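Local coordinates for protein putative transcription regulator (Lactobacillus plantarum, PDB 3K69) that probably regulates transcription by binding DNA as a dimer through winged helix-turn-helix domains, at residues Ala75-Gly80 / Phe138-Leu143; Leu9-Ala14 / Asp81-Thr86; Tyr57-Val62 / Gln69-Leu74; Leu19-His24 / Arg32-Ser37. All coordinates share one frame; numbering follows the deposited sequence. Where two conformers were deposited one is given.

Contact 1 (Ala75-Gly80 / Phe138-Leu143); sequences ADMNLG and FTMADL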
loop_
_atom_site.group_PDB
_atom_site.type_symbol
_atom_site.label_atom_id
_atom_site.label_comp_id
_atom_site.label_asym_id
_atom_site.label_seq_id
_atom_site.Cartn_x
_atom_site.Cartn_y
_atom_site.Cartn_z
ATOM N N ALA A 75 -4.162 -24.184 -7.635
ATOM C CA ALA A 75 -5.548 -23.739 -7.799
ATOM C C ALA A 75 -6.256 -23.606 -6.444
ATOM O O ALA A 75 -7.176 -22.838 -6.318
ATOM C CB ALA A 75 -6.334 -24.646 -8.780
ATOM N N ASP A 76 -5.765 -24.291 -5.419
ATOM C CA ASP A 76 -6.391 -24.228 -4.083
ATOM C C ASP A 76 -5.783 -23.207 -3.126
ATOM O O ASP A 76 -6.168 -23.143 -1.959
ATOM C CB ASP A 76 -6.386 -25.631 -3.451
ATOM C CG ASP A 76 -7.156 -26.646 -4.312
ATOM O OD1 ASP A 76 -8.278 -26.315 -4.718
ATOM O OD2 ASP A 76 -6.662 -27.756 -4.568
HETATM N N MSE A 77 -4.856 -22.405 -3.635
HETATM C CA MSE A 77 -4.188 -21.341 -2.889
HETATM C C MSE A 77 -4.661 -19.985 -3.367
HETATM O O MSE A 77 -4.198 -19.481 -4.393
HETATM C CB MSE A 77 -2.700 -21.425 -3.090
HETATM C CG MSE A 77 -2.170 -22.767 -2.717
HETATM SE SE MSE A 77 -0.256 -22.919 -3.080
HETATM C CE MSE A 77 -0.076 -24.807 -2.565
ATOM N N ASN A 78 -5.621 -19.428 -2.638
ATOM C CA ASN A 78 -6.058 -18.073 -2.884
ATOM C C ASN A 78 -4.919 -17.075 -2.691
ATOM O O ASN A 78 -4.247 -17.047 -1.643
ATOM C CB ASN A 78 -7.228 -17.690 -1.958
ATOM C CG ASN A 78 -7.856 -16.386 -2.356
ATOM O OD1 ASN A 78 -7.400 -15.323 -1.924
ATOM N ND2 ASN A 78 -8.860 -16.438 -3.248
ATOM N N LEU A 79 -4.722 -16.230 -3.696
ATOM C CA LEU A 79 -3.647 -15.260 -3.703
ATOM C C LEU A 79 -3.805 -14.216 -2.599
ATOM O O LEU A 79 -2.857 -13.773 -2.037
ATOM C CB LEU A 79 -3.557 -14.604 -5.089
ATOM C CG LEU A 79 -2.201 -14.102 -5.585
ATOM C CD1 LEU A 79 -1.145 -15.211 -5.675
ATOM C CD2 LEU A 79 -2.485 -13.482 -6.942
ATOM N N GLY A 80 -5.033 -13.848 -2.290
ATOM C CA GLY A 80 -5.327 -12.964 -1.222
ATOM C C GLY A 80 -5.100 -13.519 0.144
ATOM O O GLY A 80 -4.607 -12.813 0.999
ATOM N N PHE A 138 -8.071 -14.043 -7.140
ATOM C CA PHE A 138 -7.193 -14.947 -7.886
ATOM C C PHE A 138 -6.620 -16.033 -7.027
ATOM O O PHE A 138 -6.635 -15.947 -5.789
ATOM C CB PHE A 138 -6.000 -14.196 -8.500
ATOM C CG PHE A 138 -6.406 -13.048 -9.370
ATOM C CD1 PHE A 138 -7.054 -13.272 -10.568
ATOM C CD2 PHE A 138 -6.202 -11.755 -8.959
ATOM C CE1 PHE A 138 -7.472 -12.197 -11.366
ATOM C CE2 PHE A 138 -6.635 -10.698 -9.733
ATOM C CZ PHE A 138 -7.248 -10.928 -10.944
ATOM N N THR A 139 -6.034 -17.016 -7.712
ATOM C CA THR A 139 -5.279 -18.084 -7.076
ATOM C C THR A 139 -3.875 -18.091 -7.617
ATOM O O THR A 139 -3.558 -17.399 -8.565
ATOM C CB THR A 139 -5.873 -19.502 -7.309
ATOM O OG1 THR A 139 -5.653 -19.901 -8.663
ATOM C CG2 THR A 139 -7.359 -19.579 -6.955
HETATM N N MSE A 140 -3.049 -18.928 -7.001
HETATM C CA MSE A 140 -1.709 -19.180 -7.496
HETATM C C MSE A 140 -1.714 -19.777 -8.903
HETATM O O MSE A 140 -0.726 -19.604 -9.611
HETATM C CB MSE A 140 -0.936 -20.118 -6.536
HETATM C CG MSE A 140 -0.341 -19.436 -5.302
HETATM SE SE MSE A 140 1.024 -18.073 -5.721
HETATM C CE MSE A 140 2.389 -19.273 -6.602
ATOM N N ALA A 141 -2.792 -20.484 -9.304
ATOM C CA ALA A 141 -2.904 -20.993 -10.661
ATOM C C ALA A 141 -3.064 -19.832 -11.650
ATOM O O ALA A 141 -2.549 -19.884 -12.733
ATOM C CB ALA A 141 -4.104 -21.999 -10.789
ATOM N N ASP A 142 -3.816 -18.796 -11.275
ATOM C CA ASP A 142 -3.897 -17.559 -12.083
ATOM C C ASP A 142 -2.520 -16.919 -12.192
ATOM O O ASP A 142 -2.152 -16.410 -13.236
ATOM C CB ASP A 142 -4.872 -16.561 -11.458
ATOM C CG ASP A 142 -6.301 -17.092 -11.392
ATOM O OD1 ASP A 142 -6.818 -17.477 -12.443
ATOM O OD2 ASP A 142 -6.910 -17.131 -10.299
ATOM N N LEU A 143 -1.748 -16.930 -11.102
ATOM C CA LEU A 143 -0.449 -16.280 -11.125
ATOM C C LEU A 143 0.494 -17.052 -12.027
ATOM O O LEU A 143 1.203 -16.470 -12.824
ATOM C CB LEU A 143 0.137 -16.075 -9.721
ATOM C CG LEU A 143 1.390 -15.172 -9.596
ATOM C CD1 LEU A 143 1.416 -14.477 -8.237
ATOM C CD2 LEU A 143 2.695 -15.939 -9.841
#
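At Thr-139 a chi1 of 72° sets OG1 between the backbone N and the carbonyl carbon, which leaves CG2 anti to the latter and 3.3 Å from Ala-75 O, while at Met-140 (selenomethionine, like Met-77) CG lies anti to the carbonyl carbon and comes 3.8 Å from Met-77 CB. The motif is a single beta bridge, Asn-78 to Thr-139, joining the N-caps of helices 79-86 and 140-148. Met-140 N donates to Met-77 O at 2.9 Å, and Leu-79 N to Phe-138 O at 2.8 Å. Both bridged residues cap: Asn-78 OD1 accepts weakly from Gly-80 N and also bonds Asp-81 N, while its ND2 reaches His-136 O. Thr-139 and Asp-142 form a capping box, in which Thr-139 N meets the anti lone pair of Asp-142 OD2 at 2.7 Å and OG1 takes weak bonds from the amides of Ala-141 and Asp-142. An alanine at Thr-139 would probably leave those two amides without their cap and open a gap beside Ala-75 O. Leu-79, which also packs on Leu-123 of the second subunit, sends CD1 across Met-140 at about a right angle, 3.6 Å from SE and 3.7 Å from Leu-143 CD1.

Contact 2 (Leu9-Ala14 / Asp81-Thr86); sequences LDFSVA and DLYDLT. With DMS (dimethyl sulfoxide), chain C.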
loop_
_atom_site.group_PDB
_atom_site.type_symbol
_atom_site.label_atom_id
_atom_site.label_comp_id
_atom_site.label_asym_id
_atom_site.label_seq_id
_atom_site.Cartn_x
_atom_site.Cartn_y
_atom_site.Cartn_z
ATOM N N LEU A 9 8.744 -7.667 0.821
ATOM C CA LEU A 9 9.418 -8.683 -0.013
ATOM C C LEU A 9 8.914 -10.125 0.269
ATOM O O LEU A 9 9.045 -11.037 -0.572
ATOM C CB LEU A 9 10.924 -8.591 0.172
ATOM C CG LEU A 9 11.866 -9.379 -0.740
ATOM C CD1 LEU A 9 11.625 -9.159 -2.269
ATOM C CD2 LEU A 9 13.272 -8.985 -0.354
ATOM N N ASP A 10 8.289 -10.305 1.426
ATOM C CA ASP A 10 7.873 -11.625 1.864
ATOM C C ASP A 10 6.848 -12.243 0.929
ATOM O O ASP A 10 6.838 -13.447 0.799
ATOM C CB ASP A 10 7.287 -11.586 3.281
ATOM C CG ASP A 10 8.371 -11.419 4.365
ATOM O OD1 ASP A 10 9.565 -11.553 4.037
ATOM O OD2 ASP A 10 8.038 -11.168 5.533
ATOM N N PHE A 11 5.917 -11.440 0.393
ATOM C CA PHE A 11 4.930 -11.972 -0.528
ATOM C C PHE A 11 5.622 -12.626 -1.743
ATOM O O PHE A 11 5.334 -13.788 -2.102
ATOM C CB PHE A 11 3.944 -10.893 -0.983
ATOM C CG PHE A 11 2.892 -11.396 -1.991
ATOM C CD1 PHE A 11 1.908 -12.287 -1.593
ATOM C CD2 PHE A 11 2.871 -10.940 -3.282
ATOM C CE1 PHE A 11 0.962 -12.748 -2.489
ATOM C CE2 PHE A 11 1.896 -11.363 -4.170
ATOM C CZ PHE A 11 0.944 -12.279 -3.763
ATOM N N SER A 12 6.526 -11.889 -2.374
ATOM C CA SER A 12 7.287 -12.434 -3.509
ATOM C C SER A 12 8.111 -13.655 -3.137
ATOM O O SER A 12 8.190 -14.601 -3.894
ATOM C CB SER A 12 8.191 -11.354 -4.113
ATOM O OG SER A 12 8.926 -11.838 -5.249
ATOM N N VAL A 13 8.735 -13.642 -1.967
ATOM C CA VAL A 13 9.479 -14.813 -1.489
ATOM C C VAL A 13 8.562 -16.034 -1.443
ATOM O O VAL A 13 8.962 -17.096 -1.883
ATOM C CB VAL A 13 10.131 -14.571 -0.129
ATOM C CG1 VAL A 13 10.750 -15.886 0.433
ATOM C CG2 VAL A 13 11.189 -13.486 -0.274
ATOM N N ALA A 14 7.329 -15.863 -0.941
ATOM C CA ALA A 14 6.371 -16.960 -0.873
ATOM C C ALA A 14 5.888 -17.403 -2.252
ATOM O O ALA A 14 5.898 -18.571 -2.537
ATOM C CB ALA A 14 5.220 -16.623 -0.004
ATOM N N ASP A 81 -5.480 -14.772 0.356
ATOM C CA ASP A 81 -5.080 -15.507 1.545
ATOM C C ASP A 81 -3.560 -15.482 1.694
ATOM O O ASP A 81 -3.060 -15.169 2.745
ATOM C CB ASP A 81 -5.567 -16.962 1.491
ATOM C CG ASP A 81 -7.064 -17.092 1.671
ATOM O OD1 ASP A 81 -7.682 -16.109 2.131
ATOM O OD2 ASP A 81 -7.613 -18.179 1.363
ATOM N N LEU A 82 -2.833 -15.775 0.639
ATOM C CA LEU A 82 -1.363 -15.739 0.707
ATOM C C LEU A 82 -0.812 -14.342 1.047
ATOM O O LEU A 82 0.064 -14.200 1.926
ATOM C CB LEU A 82 -0.771 -16.254 -0.615
ATOM C CG LEU A 82 0.752 -16.392 -0.630
ATOM C CD1 LEU A 82 1.201 -17.344 0.496
ATOM C CD2 LEU A 82 1.248 -16.847 -2.075
ATOM N N TYR A 83 -1.351 -13.317 0.372
ATOM C CA TYR A 83 -0.958 -11.910 0.591
ATOM C C TYR A 83 -1.195 -11.525 2.068
ATOM O O TYR A 83 -0.331 -10.938 2.708
ATOM C CB TYR A 83 -1.720 -10.937 -0.364
ATOM C CG TYR A 83 -1.166 -9.532 -0.301
ATOM C CD1 TYR A 83 -1.577 -8.637 0.701
ATOM C CD2 TYR A 83 -0.174 -9.122 -1.185
ATOM C CE1 TYR A 83 -1.014 -7.375 0.807
ATOM C CE2 TYR A 83 0.407 -7.827 -1.091
ATOM C CZ TYR A 83 -0.014 -6.970 -0.082
ATOM O OH TYR A 83 0.527 -5.696 0.037
ATOM N N ASP A 84 -2.379 -11.866 2.577
ATOM C CA ASP A 84 -2.769 -11.509 3.917
ATOM C C ASP A 84 -1.882 -12.206 4.944
ATOM O O ASP A 84 -1.526 -11.605 5.973
ATOM C CB ASP A 84 -4.255 -11.792 4.179
ATOM C CG ASP A 84 -5.207 -10.961 3.306
ATOM O OD1 ASP A 84 -4.825 -9.917 2.688
ATOM O OD2 ASP A 84 -6.375 -11.399 3.219
ATOM N N LEU A 85 -1.487 -13.451 4.658
ATOM C CA LEU A 85 -0.570 -14.169 5.541
ATOM C C LEU A 85 0.827 -13.564 5.545
ATOM O O LEU A 85 1.407 -13.349 6.596
ATOM C CB LEU A 85 -0.524 -15.667 5.186
ATOM C CG LEU A 85 0.376 -16.610 6.010
ATOM C CD1 LEU A 85 -0.055 -16.677 7.501
ATOM C CD2 LEU A 85 0.401 -17.992 5.316
ATOM N N THR A 86 1.370 -13.280 4.384
ATOM C CA THR A 86 2.742 -12.823 4.282
ATOM C C THR A 86 2.897 -11.338 4.593
ATOM O O THR A 86 3.966 -10.920 4.993
ATOM C CB THR A 86 3.334 -13.152 2.890
ATOM O OG1 THR A 86 2.599 -12.481 1.872
ATOM C CG2 THR A 86 3.312 -14.676 2.633
HETATM S S DMS C . 3.140 -5.335 -2.476
HETATM O O DMS C . 2.364 -4.602 -1.040
HETATM C C1 DMS C . 3.672 -4.115 -3.689
HETATM C C2 DMS C . 4.779 -5.965 -1.979
HETATM O O HOH W 1 5.425 -12.599 7.302
#
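Phe-11 reaches from helix 9-22 to helix 79-86 with CG anti to its backbone N (chi1 179°), and CB, CG and one side of the ring carry the contact. CB rests 3.5 Å from Thr-86 OG1. CG comes next, 3.9 Å from Tyr-83 CD2, which stands over the centre of the ring. CD1 lies 3.6 Å from Tyr-83 CA, with Thr-86 OG1 at the ring edge, in its plane; CE1 lies 3.7 Å from Tyr-83 CA and N, with Leu-82 CG farther off at 4.1 Å. Tyr-83 thus directs its edge at a face of Phe-11 in an edge-to-face pair, planes 58° apart. An alanine at Phe-11 would probably leave that tyrosine edge without its aromatic face and open a gap between the helices, near Phe-124 of the second subunit. Thr-86 OG1 donates to Leu-82 O at 3.1 Å, which fixes the hydroxyl and leaves CG2 to pack 3.8 Å from Ala-14 CB. Beside Asp-10 a water donates to Thr-86 O and, weakly, to Asp-10 OD2. A dimethyl sulfoxide, probably from the crystallisation liquor, lies beside Tyr-83 OH, although their modelled separation is too short to be trusted. With segment axes 8.9 Å apart at 130°, and Ile-48 and Leu-52 of helix 46-54 also packing on the pair, this is the buried helical core expected of a winged-helix domain.

Contact 3 (Tyr57-Val62 / Gln69-Leu74); sequences YLTGTV and QLDLAL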
loop_
_atom_site.group_PDB
_atom_site.type_symbol
_atom_site.label_atom_id
_atom_site.label_comp_id
_atom_site.label_asym_id
_atom_site.label_seq_id
_atom_site.Cartn_x
_atom_site.Cartn_y
_atom_site.Cartn_z
ATOM N N TYR A 57 0.911 -24.935 3.614
ATOM C CA TYR A 57 1.236 -24.774 2.183
ATOM C C TYR A 57 2.210 -25.819 1.680
ATOM O O TYR A 57 2.120 -26.241 0.533
ATOM C CB TYR A 57 1.807 -23.378 1.846
ATOM C CG TYR A 57 0.778 -22.274 1.914
ATOM C CD1 TYR A 57 0.476 -21.641 3.112
ATOM C CD2 TYR A 57 0.135 -21.841 0.771
ATOM C CE1 TYR A 57 -0.495 -20.606 3.159
ATOM C CE2 TYR A 57 -0.842 -20.840 0.809
ATOM C CZ TYR A 57 -1.168 -20.241 2.015
ATOM O OH TYR A 57 -2.087 -19.220 2.016
ATOM N N LEU A 58 3.132 -26.221 2.557
ATOM C CA LEU A 58 4.318 -26.972 2.214
ATOM C C LEU A 58 4.516 -28.011 3.298
ATOM O O LEU A 58 4.190 -27.752 4.452
ATOM C CB LEU A 58 5.550 -26.054 2.229
ATOM C CG LEU A 58 5.607 -24.824 1.380
ATOM C CD1 LEU A 58 6.937 -24.094 1.573
ATOM C CD2 LEU A 58 5.368 -25.241 -0.071
ATOM N N THR A 59 5.013 -29.183 2.926
ATOM C CA THR A 59 5.588 -30.106 3.900
ATOM C C THR A 59 7.065 -29.744 4.150
ATOM O O THR A 59 7.686 -29.078 3.345
ATOM C CB THR A 59 5.507 -31.581 3.456
ATOM O OG1 THR A 59 6.375 -31.772 2.341
ATOM C CG2 THR A 59 4.062 -31.971 3.113
ATOM N N GLY A 60 7.613 -30.174 5.284
ATOM C CA GLY A 60 8.962 -29.775 5.667
ATOM C C GLY A 60 9.743 -30.752 6.545
ATOM O O GLY A 60 9.926 -30.486 7.720
ATOM N N THR A 61 10.237 -31.838 5.949
ATOM C CA THR A 61 11.040 -32.823 6.657
ATOM C C THR A 61 12.415 -32.245 6.999
ATOM O O THR A 61 13.050 -31.563 6.189
ATOM C CB THR A 61 11.227 -34.138 5.859
ATOM O OG1 THR A 61 12.329 -34.019 4.948
ATOM C CG2 THR A 61 9.960 -34.505 5.099
ATOM N N VAL A 62 12.856 -32.518 8.210
ATOM C CA VAL A 62 14.140 -32.032 8.724
ATOM C C VAL A 62 15.227 -33.104 8.603
ATOM O O VAL A 62 14.985 -34.300 8.833
ATOM C CB VAL A 62 13.988 -31.579 10.189
ATOM C CG1 VAL A 62 15.316 -31.076 10.758
ATOM C CG2 VAL A 62 12.869 -30.521 10.298
ATOM N N GLN A 69 8.656 -29.458 0.460
ATOM C CA GLN A 69 8.045 -30.120 -0.657
ATOM C C GLN A 69 6.585 -29.615 -0.777
ATOM O O GLN A 69 5.920 -29.247 0.210
ATOM C CB GLN A 69 8.171 -31.642 -0.504
ATOM C CG GLN A 69 7.726 -32.433 -1.736
ATOM C CD GLN A 69 8.107 -33.921 -1.645
ATOM O OE1 GLN A 69 8.072 -34.512 -0.572
ATOM N NE2 GLN A 69 8.497 -34.502 -2.771
ATOM N N LEU A 70 6.150 -29.475 -2.008
ATOM C CA LEU A 70 4.798 -29.065 -2.305
ATOM C C LEU A 70 4.074 -30.291 -2.808
ATOM O O LEU A 70 4.515 -30.916 -3.760
ATOM C CB LEU A 70 4.797 -27.987 -3.392
ATOM C CG LEU A 70 3.469 -27.370 -3.730
ATOM C CD1 LEU A 70 2.882 -26.581 -2.554
ATOM C CD2 LEU A 70 3.521 -26.481 -5.062
ATOM N N ASP A 71 2.933 -30.591 -2.197
ATOM C CA ASP A 71 2.073 -31.651 -2.669
ATOM C C ASP A 71 0.617 -31.218 -2.757
ATOM O O ASP A 71 -0.256 -32.065 -2.868
ATOM C CB ASP A 71 2.225 -32.946 -1.829
ATOM C CG ASP A 71 1.860 -32.767 -0.349
ATOM O OD1 ASP A 71 1.196 -31.775 0.013
ATOM O OD2 ASP A 71 2.241 -33.626 0.479
ATOM N N LEU A 72 0.356 -29.918 -2.745
ATOM C CA LEU A 72 -0.997 -29.393 -2.923
ATOM C C LEU A 72 -1.068 -28.604 -4.248
ATOM O O LEU A 72 -0.032 -28.339 -4.886
ATOM C CB LEU A 72 -1.412 -28.548 -1.715
ATOM C CG LEU A 72 -1.441 -29.297 -0.360
ATOM C CD1 LEU A 72 -1.480 -28.273 0.768
ATOM C CD2 LEU A 72 -2.642 -30.244 -0.245
ATOM N N ALA A 73 -2.295 -28.268 -4.661
ATOM C CA ALA A 73 -2.551 -27.624 -5.945
ATOM C C ALA A 73 -2.503 -26.121 -5.799
ATOM O O ALA A 73 -3.135 -25.568 -4.884
ATOM C CB ALA A 73 -3.942 -28.023 -6.470
ATOM N N LEU A 74 -1.828 -25.451 -6.731
ATOM C CA LEU A 74 -1.846 -23.985 -6.852
ATOM C C LEU A 74 -3.268 -23.432 -6.986
ATOM O O LEU A 74 -3.561 -22.352 -6.493
ATOM C CB LEU A 74 -1.043 -23.521 -8.069
ATOM C CG LEU A 74 0.460 -23.834 -8.215
ATOM C CD1 LEU A 74 1.163 -22.785 -9.125
ATOM C CD2 LEU A 74 1.191 -23.949 -6.909
HETATM O O HOH W 2 2.153 -29.033 0.099
HETATM O O HOH W 3 5.454 -34.040 0.736
#
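Thr-59 and Gln-69 form an antiparallel hydrogen-bonded pair, Thr-59 N donating to Gln-69 O at 2.9 Å and Gln-69 N to Thr-59 O at 3.1 Å. The pair belongs to the two-stranded beta hairpin 59-61/67-69, probably the wing of a winged helix-turn-helix domain, and a bond between Thr-61 and Gly-67 continues it toward the turn. In the other direction the chains diverge, and a water takes over the link: it donates to Tyr-57 O and accepts from Asp-71 N. The side chains of Thr-59 and Gln-69 lie side by side and point the same way. With chi1 at 68°, Thr-59 places OG1 3.4 Å from Gln-69 CB, and CG2, anti to the carbonyl carbon, 3.6 Å from Asp-71 OD2, the two side chains crossing at about a right angle. Beyond CG the Gln-69 chain is extended, and its amide is held from elsewhere: NE2 donates to Arg-25 O and OE1 bonds Lys-28 NZ. This ties the base of the hairpin to the residues following helix 9-22. Leu-58 and Leu-70 supply the apolar part, crossing obliquely with Leu-58 CD2 3.8 Å from Leu-70 CD1, and both pack on Leu-21. The same Leu-70 CD1 presses to 3.2 Å from Tyr-57 O, a tight approach. On the polar side a second water gathers three side chains, hydrogen-bonding Thr-59 OG1 and donating to Gln-69 OE1 and, at 3.2 Å, to Asp-71 OD2.

Contact 4 (Leu19-His24 / Arg32-Ser37); sequences LYLDAH and RELAQS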
loop_
_atom_site.group_PDB
_atom_site.type_symbol
_atom_site.label_atom_id
_atom_site.label_comp_id
_atom_site.label_asym_id
_atom_site.label_seq_id
_atom_site.Cartn_x
_atom_site.Cartn_y
_atom_site.Cartn_z
ATOM N N LEU A 19 6.212 -21.437 -6.479
ATOM C CA LEU A 19 6.418 -21.763 -7.890
ATOM C C LEU A 19 7.625 -22.697 -8.083
ATOM O O LEU A 19 7.578 -23.635 -8.872
ATOM C CB LEU A 19 6.554 -20.512 -8.740
ATOM C CG LEU A 19 5.320 -19.621 -8.868
ATOM C CD1 LEU A 19 5.796 -18.260 -9.340
ATOM C CD2 LEU A 19 4.301 -20.222 -9.776
ATOM N N TYR A 20 8.682 -22.471 -7.324
ATOM C CA TYR A 20 9.876 -23.281 -7.443
ATOM C C TYR A 20 9.577 -24.715 -7.018
ATOM O O TYR A 20 9.909 -25.681 -7.744
ATOM C CB TYR A 20 11.025 -22.715 -6.624
ATOM C CG TYR A 20 12.325 -23.446 -6.869
ATOM C CD1 TYR A 20 13.184 -23.034 -7.897
ATOM C CD2 TYR A 20 12.687 -24.568 -6.110
ATOM C CE1 TYR A 20 14.395 -23.697 -8.154
ATOM C CE2 TYR A 20 13.909 -25.255 -6.370
ATOM C CZ TYR A 20 14.759 -24.795 -7.379
ATOM O OH TYR A 20 15.948 -25.446 -7.670
ATOM N N LEU A 21 8.913 -24.847 -5.868
ATOM C CA LEU A 21 8.527 -26.166 -5.368
ATOM C C LEU A 21 7.543 -26.913 -6.315
ATOM O O LEU A 21 7.628 -28.125 -6.457
ATOM C CB LEU A 21 8.000 -26.066 -3.938
ATOM C CG LEU A 21 9.047 -25.598 -2.901
ATOM C CD1 LEU A 21 8.444 -25.296 -1.566
ATOM C CD2 LEU A 21 10.244 -26.552 -2.759
ATOM N N ASP A 22 6.650 -26.177 -6.967
ATOM C CA ASP A 22 5.730 -26.732 -7.964
ATOM C C ASP A 22 6.525 -27.321 -9.146
ATOM O O ASP A 22 6.047 -28.243 -9.766
ATOM C CB ASP A 22 4.773 -25.632 -8.474
ATOM C CG ASP A 22 3.836 -26.108 -9.570
ATOM O OD1 ASP A 22 2.894 -26.864 -9.244
ATOM O OD2 ASP A 22 4.029 -25.713 -10.741
ATOM N N ALA A 23 7.711 -26.789 -9.448
ATOM C CA ALA A 23 8.536 -27.290 -10.574
ATOM C C ALA A 23 9.353 -28.497 -10.162
ATOM O O ALA A 23 9.976 -29.145 -10.985
ATOM C CB ALA A 23 9.459 -26.160 -11.139
ATOM N N HIS A 24 9.351 -28.836 -8.879
ATOM C CA HIS A 24 10.216 -29.882 -8.377
ATOM C C HIS A 24 9.459 -30.745 -7.374
ATOM O O HIS A 24 9.958 -31.025 -6.290
ATOM C CB HIS A 24 11.445 -29.244 -7.732
ATOM C CG HIS A 24 12.357 -28.579 -8.710
ATOM N ND1 HIS A 24 12.330 -27.218 -8.953
ATOM C CD2 HIS A 24 13.276 -29.095 -9.555
ATOM C CE1 HIS A 24 13.217 -26.929 -9.891
ATOM N NE2 HIS A 24 13.811 -28.048 -10.261
ATOM N N ARG A 32 18.745 -23.663 1.170
ATOM C CA ARG A 32 19.882 -23.207 0.391
ATOM C C ARG A 32 19.595 -23.218 -1.099
ATOM O O ARG A 32 19.969 -22.281 -1.781
ATOM C CB ARG A 32 21.138 -24.013 0.735
ATOM C CG ARG A 32 21.836 -23.361 1.909
ATOM C CD ARG A 32 22.983 -24.151 2.509
ATOM N NE ARG A 32 23.423 -23.504 3.750
ATOM N N GLU A 33 18.888 -24.242 -1.567
ATOM C CA GLU A 33 18.512 -24.353 -2.964
ATOM C C GLU A 33 17.475 -23.304 -3.363
ATOM O O GLU A 33 17.585 -22.670 -4.407
ATOM C CB GLU A 33 17.989 -25.768 -3.251
ATOM C CG GLU A 33 17.599 -25.960 -4.699
ATOM C CD GLU A 33 17.169 -27.371 -5.071
ATOM O OE1 GLU A 33 17.554 -28.336 -4.381
ATOM O OE2 GLU A 33 16.419 -27.494 -6.067
ATOM N N LEU A 34 16.450 -23.134 -2.533
ATOM C CA LEU A 34 15.462 -22.083 -2.744
ATOM C C LEU A 34 16.122 -20.697 -2.731
ATOM O O LEU A 34 15.812 -19.844 -3.592
ATOM C CB LEU A 34 14.339 -22.149 -1.708
ATOM C CG LEU A 34 13.270 -23.234 -1.862
ATOM C CD1 LEU A 34 12.530 -23.477 -0.546
ATOM C CD2 LEU A 34 12.250 -22.882 -2.969
ATOM N N ALA A 35 17.016 -20.455 -1.775
ATOM C CA ALA A 35 17.678 -19.151 -1.707
ATOM C C ALA A 35 18.492 -18.857 -2.982
ATOM O O ALA A 35 18.385 -17.763 -3.544
ATOM C CB ALA A 35 18.520 -19.034 -0.478
ATOM N N GLN A 36 19.260 -19.828 -3.475
ATOM C CA GLN A 36 19.882 -19.691 -4.812
ATOM C C GLN A 36 18.890 -19.157 -5.870
ATOM O O GLN A 36 19.178 -18.169 -6.538
ATOM C CB GLN A 36 20.452 -21.019 -5.305
ATOM C CG GLN A 36 21.684 -21.539 -4.559
ATOM C CD GLN A 36 22.079 -22.975 -4.978
ATOM O OE1 GLN A 36 21.218 -23.857 -5.207
ATOM N NE2 GLN A 36 23.379 -23.205 -5.092
ATOM N N SER A 37 17.725 -19.795 -6.014
ATOM C CA SER A 37 16.710 -19.355 -6.988
ATOM C C SER A 37 16.131 -17.953 -6.689
ATOM O O SER A 37 15.925 -17.161 -7.599
ATOM C CB SER A 37 15.566 -20.388 -7.092
ATOM O OG SER A 37 14.459 -19.910 -7.861
HETATM O O HOH W 4 18.321 -23.109 -7.058
#
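Tyr-20 and Glu-33 make the one direct hydrogen bond between 19-24 and 32-37: Tyr-20 OH donates to Glu-33 OE2 at 2.6 Å. The phenol approaches the anti lone pair of OE2, which sits at the ring edge, in its plane, while the carboxylate is turned 87° from the ring. Glu-33 reaches this point with CG anti to its backbone N and an extended chain beyond. A water adds a looser link, donating to Glu-33 O at 2.8 Å and only weakly to Tyr-20 OH.

Van der Waals contact lies nearer the ring's root. Tyr-20 has CG anti to the backbone N (chi1 -173°), which points CG toward helix 31-38. There Leu-34 CD2 packs 3.6 Å from Tyr-20 CD2. A polar hydroxyl also lies close, Ser-37 OG coming 3.4 Å from Tyr-20 CD1 and having a weak bond to His-16 NE2 as well. Leu-21 CD2 touches Leu-34 CD2 more distantly, at 4.2 Å, and Val-29 packs on both Tyr-20 and Leu-21.

Within 19-24, His-24 ND1 donates to Tyr-20 O at 3.1 Å, on the opposite face of that carbonyl from Ala-23 N. The same ND1 lies over one face of the phenol ring, offset toward its rim, so the C-terminal turn folds back against Tyr-20.

A short bond from a neutral phenol would favour an ionised Glu-33, and His-24, with NE2 5.0 Å from OE2, would probably add to that if protonated. The polar tip thus pins helix 31-38, probably the first helix of the helix-turn-helix, to helix 9-22.

Contacts 1 and 2 are the buried ones and share helix 79-86, contact 1 tying the helix start by backbone bonds and caps, contact 2 its later turns by aromatic and apolar packing. Contacts 3 and 4 lie farther out, their centres each about 17 Å from the centre of the chain, and rely more on polar side chains, with waters bridging. Contacts 1, 2 and 4 touch the second subunit; contact 3 does not. Helix 9-22 serves contact 2 with its first turns and contact 4 with its last. Leucines join the outer pair, Leu-58 CD2 approaching Leu-21 CD1 to 3.4 Å, and Met-140 connects contact 1 with all three others, through Leu-82, Leu-74 and Leu-19.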